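Thermostable carboxypeptidase 1 (Pyrococcus furiosus, PDB 1KA2) releases amino acids one after another from the C-terminus of peptides, with broad specificity, as a homodimeric cobalt-dependent metallocarboxypeptidase. Local coordinates at residues 358-363 / 426-431; 432-437 / 494-499; 177-182 / 489-494. One frame throughout, in Å; residues are numbered along the deposited sequence.

Interaction 1 of 3, residues 358-363 / 426-431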
loop_
_atom_site.group_PDB
_atom_site.type_symbol
_atom_site.label_atom_id
_atom_site.label_comp_id
_atom_site.label_asym_id
_atom_site.label_seq_id
_atom_site.Cartn_x
_atom_site.Cartn_y
_atom_site.Cartn_z
ATOM N N THR A 358 -30.726 13.631 -17.197
ATOM C CA THR A 358 -31.553 12.561 -16.639
ATOM C C THR A 358 -31.010 11.986 -15.316
ATOM O O THR A 358 -31.758 11.383 -14.544
ATOM C CB THR A 358 -31.707 11.393 -17.654
ATOM O OG1 THR A 358 -30.443 10.733 -17.835
ATOM C CG2 THR A 358 -32.186 11.919 -19.003
ATOM N N TYR A 359 -29.720 12.182 -15.048
ATOM C CA TYR A 359 -29.096 11.655 -13.824
ATOM C C TYR A 359 -29.842 11.916 -12.516
ATOM O O TYR A 359 -30.173 10.983 -11.773
ATOM C CB TYR A 359 -27.670 12.202 -13.660
ATOM C CG TYR A 359 -26.907 11.592 -12.496
ATOM C CD1 TYR A 359 -26.325 10.327 -12.600
ATOM C CD2 TYR A 359 -26.780 12.272 -11.293
ATOM C CE1 TYR A 359 -25.630 9.753 -11.530
ATOM C CE2 TYR A 359 -26.096 11.711 -10.215
ATOM C CZ TYR A 359 -25.523 10.454 -10.340
ATOM O OH TYR A 359 -24.846 9.910 -9.278
ATOM N N ASN A 360 -30.091 13.186 -12.218
ATOM C CA ASN A 360 -30.760 13.514 -10.973
ATOM C C ASN A 360 -32.148 12.886 -10.742
ATOM O O ASN A 360 -32.630 12.849 -9.609
ATOM C CB ASN A 360 -30.797 15.033 -10.806
ATOM C CG ASN A 360 -29.424 15.603 -10.464
ATOM O OD1 ASN A 360 -28.739 15.087 -9.581
ATOM N ND2 ASN A 360 -29.023 16.664 -11.150
ATOM N N PHE A 361 -32.781 12.365 -11.790
ATOM C CA PHE A 361 -34.090 11.751 -11.603
ATOM C C PHE A 361 -33.904 10.340 -11.035
ATOM O O PHE A 361 -34.788 9.790 -10.370
ATOM C CB PHE A 361 -34.884 11.758 -12.923
ATOM C CG PHE A 361 -35.356 13.140 -13.333
ATOM C CD1 PHE A 361 -34.758 13.819 -14.391
ATOM C CD2 PHE A 361 -36.381 13.769 -12.639
ATOM C CE1 PHE A 361 -35.171 15.105 -14.754
ATOM C CE2 PHE A 361 -36.806 15.059 -12.993
ATOM C CZ PHE A 361 -36.197 15.727 -14.056
ATOM N N HIS A 362 -32.727 9.774 -11.273
ATOM C CA HIS A 362 -32.396 8.454 -10.742
ATOM C C HIS A 362 -32.221 8.609 -9.236
ATOM O O HIS A 362 -32.569 7.721 -8.462
ATOM C CB HIS A 362 -31.101 7.946 -11.375
ATOM C CG HIS A 362 -31.253 7.539 -12.804
ATOM N ND1 HIS A 362 -31.536 6.242 -13.180
ATOM C CD2 HIS A 362 -31.174 8.256 -13.949
ATOM C CE1 HIS A 362 -31.617 6.177 -14.497
ATOM N NE2 HIS A 362 -31.401 7.386 -14.987
ATOM N N ILE A 363 -31.694 9.753 -8.819
ATOM C CA ILE A 363 -31.488 9.999 -7.392
ATOM C C ILE A 363 -32.800 10.343 -6.662
ATOM O O ILE A 363 -33.025 9.906 -5.527
ATOM C CB ILE A 363 -30.464 11.138 -7.176
ATOM C CG1 ILE A 363 -29.159 10.822 -7.922
ATOM C CG2 ILE A 363 -30.204 11.318 -5.697
ATOM C CD1 ILE A 363 -28.416 9.579 -7.411
ATOM N N GLY A 426 -24.021 17.434 -5.336
ATOM C CA GLY A 426 -22.807 17.730 -6.076
ATOM C C GLY A 426 -23.089 18.261 -7.467
ATOM O O GLY A 426 -22.478 19.240 -7.897
ATOM N N THR A 427 -24.005 17.615 -8.189
ATOM C CA THR A 427 -24.340 18.071 -9.546
ATOM C C THR A 427 -24.864 19.507 -9.448
ATOM O O THR A 427 -24.394 20.403 -10.148
ATOM C CB THR A 427 -25.452 17.202 -10.200
ATOM O OG1 THR A 427 -26.689 17.420 -9.506
ATOM C CG2 THR A 427 -25.094 15.715 -10.121
ATOM N N LEU A 428 -25.836 19.717 -8.563
ATOM C CA LEU A 428 -26.426 21.043 -8.375
ATOM C C LEU A 428 -25.352 22.064 -8.027
ATOM O O LEU A 428 -25.194 23.082 -8.709
ATOM C CB LEU A 428 -27.473 21.019 -7.261
ATOM C CG LEU A 428 -28.630 20.014 -7.390
ATOM C CD1 LEU A 428 -29.745 20.423 -6.447
ATOM C CD2 LEU A 428 -29.153 19.953 -8.819
ATOM N N LEU A 429 -24.620 21.794 -6.954
ATOM C CA LEU A 429 -23.566 22.697 -6.539
ATOM C C LEU A 429 -22.535 23.016 -7.627
ATOM O O LEU A 429 -21.931 24.096 -7.602
ATOM C CB LEU A 429 -22.835 22.132 -5.321
ATOM C CG LEU A 429 -23.408 22.491 -3.959
ATOM C CD1 LEU A 429 -24.798 21.911 -3.849
ATOM C CD2 LEU A 429 -22.509 21.957 -2.855
ATOM N N SER A 430 -22.304 22.089 -8.558
ATOM C CA SER A 430 -21.303 22.327 -9.610
ATOM C C SER A 430 -21.757 23.447 -10.542
ATOM O O SER A 430 -20.935 24.206 -11.084
ATOM C CB SER A 430 -21.008 21.059 -10.439
ATOM O OG SER A 430 -22.074 20.719 -11.315
ATOM N N ALA A 431 -23.074 23.540 -10.711
ATOM C CA ALA A 431 -23.681 24.565 -11.556
ATOM C C ALA A 431 -23.552 25.919 -10.863
ATOM O O ALA A 431 -23.054 26.877 -11.443
ATOM C CB ALA A 431 -25.150 24.242 -11.796
#
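N360 and T427 make the polar part of this contact, their side chains meeting head-on between helices 359-375 and 421-440. N360 ND2 donates to T427 OG1 at 3.0 Å, with an N-H...O angle of 145°; the hydroxyl lies close to the amide plane. T427 OG1 is also hydrogen-bonded to the backbone O of T424, one helical turn back, and T424 OG1 bonds to N360 OD1. The buried amide is thus gripped through both of its ends by one turn of the facing helix, which fixes its flip.

The two helices run roughly antiparallel, the axes of 359-363 and 426-431 approaching to 11.7 Å with 140° between their directions, in the helical M32 fold beside the HEXXH metal centre. The side chain of Y359 comes to about 5 Å from that of the metal ligand E299, and its ring makes a cation-pi contact with R303, on the same helix as E299.

The van der Waals touches are looser. T427 CG2 approaches the Y359 ring obliquely, 4.0 Å from CD2. Y359 reaches it with CG anti to the backbone N (chi1 -174°). On the far helix, L428 brings its CD2 to 4.0 Å from N360 ND2.

Interaction 2 of 3, residues 432-437 / 494-499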
loop_
_atom_site.group_PDB
_atom_site.type_symbol
_atom_site.label_atom_id
_atom_site.label_comp_id
_atom_site.label_asym_id
_atom_site.label_seq_id
_atom_site.Cartn_x
_atom_site.Cartn_y
_atom_site.Cartn_z
ATOM N N GLN A 432 -23.985 25.974 -9.608
ATOM C CA GLN A 432 -23.934 27.201 -8.820
ATOM C C GLN A 432 -22.515 27.774 -8.788
ATOM O O GLN A 432 -22.307 28.962 -9.015
ATOM C CB GLN A 432 -24.429 26.913 -7.396
ATOM C CG GLN A 432 -24.972 28.131 -6.644
ATOM C CD GLN A 432 -25.665 27.758 -5.337
ATOM O OE1 GLN A 432 -26.174 26.644 -5.186
ATOM N NE2 GLN A 432 -25.708 28.697 -4.394
ATOM N N LEU A 433 -21.542 26.918 -8.499
ATOM C CA LEU A 433 -20.155 27.346 -8.447
ATOM C C LEU A 433 -19.695 27.908 -9.774
ATOM O O LEU A 433 -18.889 28.835 -9.810
ATOM C CB LEU A 433 -19.249 26.175 -8.038
ATOM C CG LEU A 433 -19.417 25.734 -6.581
ATOM C CD1 LEU A 433 -18.474 24.577 -6.232
ATOM C CD2 LEU A 433 -19.160 26.951 -5.693
ATOM N N TYR A 434 -20.192 27.335 -10.866
ATOM C CA TYR A 434 -19.813 27.791 -12.201
ATOM C C TYR A 434 -20.145 29.260 -12.422
ATOM O O TYR A 434 -19.322 30.015 -12.945
ATOM C CB TYR A 434 -20.508 26.958 -13.287
ATOM C CG TYR A 434 -20.498 27.630 -14.645
ATOM C CD1 TYR A 434 -19.293 27.892 -15.314
ATOM C CD2 TYR A 434 -21.690 28.056 -15.243
ATOM C CE1 TYR A 434 -19.278 28.567 -16.547
ATOM C CE2 TYR A 434 -21.687 28.729 -16.464
ATOM C CZ TYR A 434 -20.481 28.980 -17.112
ATOM O OH TYR A 434 -20.492 29.631 -18.324
ATOM N N TYR A 435 -21.352 29.662 -12.031
ATOM C CA TYR A 435 -21.783 31.048 -12.207
ATOM C C TYR A 435 -21.055 32.008 -11.282
ATOM O O TYR A 435 -20.836 33.162 -11.635
ATOM C CB TYR A 435 -23.300 31.163 -12.029
ATOM C CG TYR A 435 -24.050 30.550 -13.196
ATOM C CD1 TYR A 435 -24.872 29.439 -13.022
ATOM C CD2 TYR A 435 -23.869 31.037 -14.490
ATOM C CE1 TYR A 435 -25.492 28.820 -14.112
ATOM C CE2 TYR A 435 -24.482 30.424 -15.586
ATOM C CZ TYR A 435 -25.287 29.313 -15.391
ATOM O OH TYR A 435 -25.845 28.675 -16.482
ATOM N N HIS A 436 -20.667 31.534 -10.105
ATOM C CA HIS A 436 -19.941 32.381 -9.179
ATOM C C HIS A 436 -18.512 32.610 -9.667
ATOM O O HIS A 436 -17.945 33.688 -9.466
ATOM C CB HIS A 436 -19.947 31.758 -7.789
ATOM C CG HIS A 436 -21.232 31.969 -7.052
ATOM N ND1 HIS A 436 -21.541 33.157 -6.424
ATOM C CD2 HIS A 436 -22.313 31.169 -6.894
ATOM C CE1 HIS A 436 -22.756 33.080 -5.914
ATOM N NE2 HIS A 436 -23.248 31.884 -6.185
ATOM N N ILE A 437 -17.930 31.608 -10.318
ATOM C CA ILE A 437 -16.574 31.767 -10.827
ATOM C C ILE A 437 -16.650 32.531 -12.145
ATOM O O ILE A 437 -15.746 33.293 -12.486
ATOM C CB ILE A 437 -15.857 30.397 -11.046
ATOM C CG1 ILE A 437 -14.393 30.638 -11.428
ATOM C CG2 ILE A 437 -16.548 29.597 -12.133
ATOM C CD1 ILE A 437 -13.570 29.388 -11.547
ATOM N N VAL A 494 -28.279 23.913 -17.568
ATOM C CA VAL A 494 -28.834 22.993 -18.555
ATOM C C VAL A 494 -29.547 23.717 -19.697
ATOM O O VAL A 494 -29.347 23.386 -20.864
ATOM C CB VAL A 494 -29.824 22.009 -17.888
ATOM C CG1 VAL A 494 -30.524 21.154 -18.939
ATOM C CG2 VAL A 494 -29.077 21.126 -16.914
ATOM N N LYS A 495 -30.387 24.693 -19.351
ATOM C CA LYS A 495 -31.131 25.471 -20.348
ATOM C C LYS A 495 -30.183 26.160 -21.319
ATOM O O LYS A 495 -30.324 26.056 -22.540
ATOM C CB LYS A 495 -32.010 26.527 -19.648
ATOM C CG LYS A 495 -32.376 27.761 -20.496
ATOM C CD LYS A 495 -31.263 28.824 -20.480
ATOM C CE LYS A 495 -31.638 30.115 -21.219
ATOM N NZ LYS A 495 -31.713 29.994 -22.711
ATOM N N GLU A 496 -29.216 26.863 -20.746
ATOM C CA GLU A 496 -28.211 27.615 -21.484
ATOM C C GLU A 496 -27.284 26.705 -22.287
ATOM O O GLU A 496 -26.577 27.161 -23.186
ATOM C CB GLU A 496 -27.412 28.440 -20.475
ATOM C CG GLU A 496 -26.290 29.295 -21.024
ATOM C CD GLU A 496 -25.537 29.999 -19.904
ATOM O OE1 GLU A 496 -26.192 30.690 -19.088
ATOM O OE2 GLU A 496 -24.298 29.858 -19.834
ATOM N N LYS A 497 -27.300 25.413 -21.975
ATOM C CA LYS A 497 -26.435 24.462 -22.660
ATOM C C LYS A 497 -27.139 23.650 -23.742
ATOM O O LYS A 497 -26.535 23.334 -24.771
ATOM C CB LYS A 497 -25.797 23.526 -21.629
ATOM C CG LYS A 497 -24.783 22.540 -22.186
ATOM C CD LYS A 497 -24.104 21.803 -21.038
ATOM C CE LYS A 497 -23.237 20.653 -21.501
ATOM N NZ LYS A 497 -22.012 21.055 -22.233
ATOM N N TYR A 498 -28.407 23.312 -23.518
ATOM C CA TYR A 498 -29.165 22.534 -24.500
ATOM C C TYR A 498 -30.236 23.330 -25.267
ATOM O O TYR A 498 -30.929 22.782 -26.133
ATOM C CB TYR A 498 -29.806 21.314 -23.822
ATOM C CG TYR A 498 -28.804 20.262 -23.391
ATOM C CD1 TYR A 498 -28.550 20.014 -22.041
ATOM C CD2 TYR A 498 -28.084 19.531 -24.340
ATOM C CE1 TYR A 498 -27.601 19.067 -21.650
ATOM C CE2 TYR A 498 -27.139 18.585 -23.958
ATOM C CZ TYR A 498 -26.901 18.358 -22.615
ATOM O OH TYR A 498 -25.964 17.421 -22.249
ATOM N N LEU A 499 -30.361 24.619 -24.963
ATOM C CA LEU A 499 -31.346 25.465 -25.635
ATOM C C LEU A 499 -30.739 26.785 -26.111
ATOM O O LEU A 499 -29.557 27.050 -25.794
ATOM C CB LEU A 499 -32.517 25.747 -24.688
ATOM C CG LEU A 499 -33.147 24.501 -24.061
ATOM C CD1 LEU A 499 -34.154 24.911 -23.012
ATOM C CD2 LEU A 499 -33.802 23.656 -25.142
ATOM O OXT LEU A 499 -31.459 27.543 -26.795
#
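Y435 and E496 reach toward each other from opposite sides and meet at their polar ends. They bridge helix 421-440 and the C-terminal helix 488-498 of the mainly helical M32 fold, across backbones that stay well apart: the nearest CA atoms, of Y435 and E496, are 11.8 Å from each other.

The path of Y435 outward starts at a CB that does not head straight for the other helix; CG sits beside the backbone N, anti to the carbonyl carbon (chi1 -72°), and from there the ring carries the side chain across. Over the centre of one ring face lies Y434 CD2, 3.6 Å above the plane, while the guanidinium of R492 makes a cation-pi contact from the opposite face, so that the ring is sandwiched. CD1 packs against the ring of Y489. Farther out, CE2 comes to 3.9 Å from E496 OE1, and at the tip OH gives the same oxygen a weak hydrogen bond of 3.3 Å. OE1 stands at the ring edge, near its plane, with the carboxylate turned 71° from the ring.

A leucine in place of Y435 would probably deprive E496 OE1 of this weak bond and take from R492 the aromatic face it rests against.

E496 reaches the tyrosine on an extended chain from an exposed position. Its other oxygen, OE2, is 4.1 Å from Y434 OH, a phenol that instead makes its hydrogen bond to E445 OE1.

Interaction 3 of 3, residues 177-182 / 489-494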
loop_
_atom_site.group_PDB
_atom_site.type_symbol
_atom_site.label_atom_id
_atom_site.label_comp_id
_atom_site.label_asym_id
_atom_site.label_seq_id
_atom_site.Cartn_x
_atom_site.Cartn_y
_atom_site.Cartn_z
ATOM N N GLU A 177 -38.017 19.509 -5.562
ATOM C CA GLU A 177 -39.268 20.139 -5.977
ATOM C C GLU A 177 -38.936 21.083 -7.127
ATOM O O GLU A 177 -39.598 21.079 -8.163
ATOM C CB GLU A 177 -39.892 20.921 -4.814
ATOM C CG GLU A 177 -40.348 20.031 -3.668
ATOM C CD GLU A 177 -41.000 20.802 -2.535
ATOM O OE1 GLU A 177 -40.369 21.747 -2.017
ATOM O OE2 GLU A 177 -42.137 20.454 -2.154
ATOM N N VAL A 178 -37.894 21.886 -6.929
ATOM C CA VAL A 178 -37.435 22.832 -7.935
ATOM C C VAL A 178 -37.031 22.101 -9.211
ATOM O O VAL A 178 -37.179 22.630 -10.314
ATOM C CB VAL A 178 -36.228 23.637 -7.412
ATOM C CG1 VAL A 178 -35.554 24.387 -8.554
ATOM C CG2 VAL A 178 -36.685 24.600 -6.333
ATOM N N LEU A 179 -36.515 20.885 -9.060
ATOM C CA LEU A 179 -36.099 20.088 -10.210
ATOM C C LEU A 179 -37.300 19.492 -10.934
ATOM O O LEU A 179 -37.398 19.584 -12.156
ATOM C CB LEU A 179 -35.143 18.974 -9.767
ATOM C CG LEU A 179 -33.631 19.206 -9.945
ATOM C CD1 LEU A 179 -33.297 20.684 -9.918
ATOM C CD2 LEU A 179 -32.872 18.460 -8.856
ATOM N N GLU A 180 -38.218 18.893 -10.182
ATOM C CA GLU A 180 -39.399 18.292 -10.788
ATOM C C GLU A 180 -40.305 19.258 -11.556
ATOM O O GLU A 180 -40.991 18.847 -12.492
ATOM C CB GLU A 180 -40.226 17.553 -9.734
ATOM C CG GLU A 180 -39.840 16.099 -9.594
ATOM C CD GLU A 180 -40.881 15.277 -8.863
ATOM O OE1 GLU A 180 -40.976 15.391 -7.620
ATOM O OE2 GLU A 180 -41.611 14.516 -9.543
ATOM N N LYS A 181 -40.309 20.534 -11.182
ATOM C CA LYS A 181 -41.161 21.506 -11.872
ATOM C C LYS A 181 -40.408 22.341 -12.911
ATOM O O LYS A 181 -41.006 22.867 -13.854
ATOM C CB LYS A 181 -41.822 22.439 -10.852
ATOM C CG LYS A 181 -42.458 21.720 -9.653
ATOM C CD LYS A 181 -43.672 20.866 -10.029
ATOM C CE LYS A 181 -44.914 21.715 -10.277
ATOM N NZ LYS A 181 -46.126 20.870 -10.492
ATOM N N LYS A 182 -39.093 22.449 -12.756
ATOM C CA LYS A 182 -38.307 23.247 -13.681
ATOM C C LYS A 182 -37.330 22.471 -14.555
ATOM O O LYS A 182 -37.105 22.835 -15.709
ATOM C CB LYS A 182 -37.583 24.336 -12.890
ATOM C CG LYS A 182 -38.561 25.133 -12.040
ATOM C CD LYS A 182 -37.932 26.301 -11.308
ATOM C CE LYS A 182 -39.009 27.079 -10.560
ATOM N NZ LYS A 182 -38.444 28.193 -9.761
ATOM N N TYR A 489 -29.705 27.111 -10.270
ATOM C CA TYR A 489 -28.526 27.239 -11.128
ATOM C C TYR A 489 -28.348 26.075 -12.083
ATOM O O TYR A 489 -28.020 26.267 -13.257
ATOM C CB TYR A 489 -27.259 27.394 -10.292
ATOM C CG TYR A 489 -27.141 28.739 -9.628
ATOM C CD1 TYR A 489 -27.576 28.932 -8.321
ATOM C CD2 TYR A 489 -26.608 29.829 -10.312
ATOM C CE1 TYR A 489 -27.478 30.175 -7.711
ATOM C CE2 TYR A 489 -26.513 31.078 -9.712
ATOM C CZ TYR A 489 -26.947 31.240 -8.413
ATOM O OH TYR A 489 -26.836 32.463 -7.807
ATOM N N PHE A 490 -28.556 24.865 -11.579
ATOM C CA PHE A 490 -28.421 23.679 -12.413
ATOM C C PHE A 490 -29.398 23.753 -13.585
ATOM O O PHE A 490 -29.075 23.347 -14.700
ATOM C CB PHE A 490 -28.693 22.409 -11.593
ATOM C CG PHE A 490 -28.470 21.133 -12.361
ATOM C CD1 PHE A 490 -27.181 20.720 -12.696
ATOM C CD2 PHE A 490 -29.551 20.353 -12.768
ATOM C CE1 PHE A 490 -26.970 19.546 -13.426
ATOM C CE2 PHE A 490 -29.354 19.181 -13.499
ATOM C CZ PHE A 490 -28.058 18.776 -13.830
ATOM N N VAL A 491 -30.596 24.271 -13.330
ATOM C CA VAL A 491 -31.608 24.393 -14.379
ATOM C C VAL A 491 -31.180 25.377 -15.474
ATOM O O VAL A 491 -31.348 25.106 -16.665
ATOM C CB VAL A 491 -32.966 24.840 -13.792
ATOM C CG1 VAL A 491 -33.996 24.968 -14.909
ATOM C CG2 VAL A 491 -33.442 23.826 -12.750
ATOM N N ARG A 492 -30.623 26.518 -15.075
ATOM C CA ARG A 492 -30.171 27.502 -16.050
ATOM C C ARG A 492 -29.011 26.910 -16.829
ATOM O O ARG A 492 -28.997 26.960 -18.060
ATOM C CB ARG A 492 -29.708 28.785 -15.369
ATOM C CG ARG A 492 -29.428 29.906 -16.363
ATOM C CD ARG A 492 -28.554 31.002 -15.770
ATOM N NE ARG A 492 -28.932 31.329 -14.398
ATOM C CZ ARG A 492 -28.454 32.365 -13.716
ATOM N NH1 ARG A 492 -27.575 33.185 -14.286
ATOM N NH2 ARG A 492 -28.849 32.575 -12.463
ATOM N N TRP A 493 -28.032 26.354 -16.113
ATOM C CA TRP A 493 -26.878 25.740 -16.770
ATOM C C TRP A 493 -27.383 24.834 -17.902
ATOM O O TRP A 493 -26.987 24.984 -19.056
ATOM C CB TRP A 493 -26.049 24.915 -15.763
ATOM C CG TRP A 493 -24.850 24.199 -16.393
ATOM C CD1 TRP A 493 -23.753 24.785 -16.961
ATOM C CD2 TRP A 493 -24.675 22.780 -16.558
ATOM N NE1 TRP A 493 -22.911 23.825 -17.475
ATOM C CE2 TRP A 493 -23.451 22.587 -17.243
ATOM C CE3 TRP A 493 -25.435 21.655 -16.198
ATOM C CZ2 TRP A 493 -22.967 21.316 -17.574
ATOM C CZ3 TRP A 493 -24.956 20.393 -16.527
ATOM C CH2 TRP A 493 -23.732 20.236 -17.210
ATOM N N VAL A 494 -28.279 23.913 -17.568
ATOM C CA VAL A 494 -28.834 22.993 -18.555
ATOM C C VAL A 494 -29.547 23.717 -19.697
ATOM O O VAL A 494 -29.347 23.386 -20.864
ATOM C CB VAL A 494 -29.824 22.009 -17.888
ATOM C CG1 VAL A 494 -30.524 21.154 -18.939
ATOM C CG2 VAL A 494 -29.077 21.126 -16.914
#
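V491 carries this contact, setting its two methyls against L179 and K182. It is plain helix-on-helix packing in the helical M32 fold: helix 169-192 lies against the C-terminal helix 488-498, joining segments more than three hundred residues apart. The backbones come close here, with the CA atoms of K182 and V491 6.8 Å apart.

Going along 489-494, F490 is the first to point at the other helix. Its ring stays just short of a direct touch on 177-182 and beds instead against L183, one residue farther on, as well as L428 and N360.

V491 follows and does the touching. With chi1 at 180°, CG1 points back from the backbone N and CG2 from the carbonyl carbon, which turns both methyls to 177-182. CG1 approaches the carbonyl O of K182 at 3.9 Å; CG2 is 4.2 Å from CD1 of L179, a purely apolar meeting. Both methyls also lie 4.2 Å from K182 CB, and the valine thus straddles the root of the lysine. Beyond CB the extended lysine chain turns away from 489-494, and its NZ forms a salt bridge with E488, just ahead of the segment.

W493 faces a different neighbour, Y435 of helix 421-440. V494, one turn after F490, looks onto L186 and I190 farther along helix 169-192, and its CG2 lies over one face of the F490 ring, 3.9 Å above the plane and offset toward the rim.

In the fold
Interaction 1 is the core contact, wholly buried beside the metal centre; interactions 2 and 3 are partly buried and lie about 20 Å from the chain's centre. Helix 421-440 serves interactions 1 and 2, on adjoining segments, while the C-terminal helix 488-498 serves interactions 2 and 3, which share V494. That last helix also ties interaction 3 to interaction 1, since Y489 and F490 both touch A431. The chemistry follows the depth: a firm amide-hydroxyl bond in the interior, a weak phenol-carboxylate bond at the edge, and aliphatic packing where helices 169-192 and 488-498 come close, with the K182 ammonium paired to E488 at its exposed side.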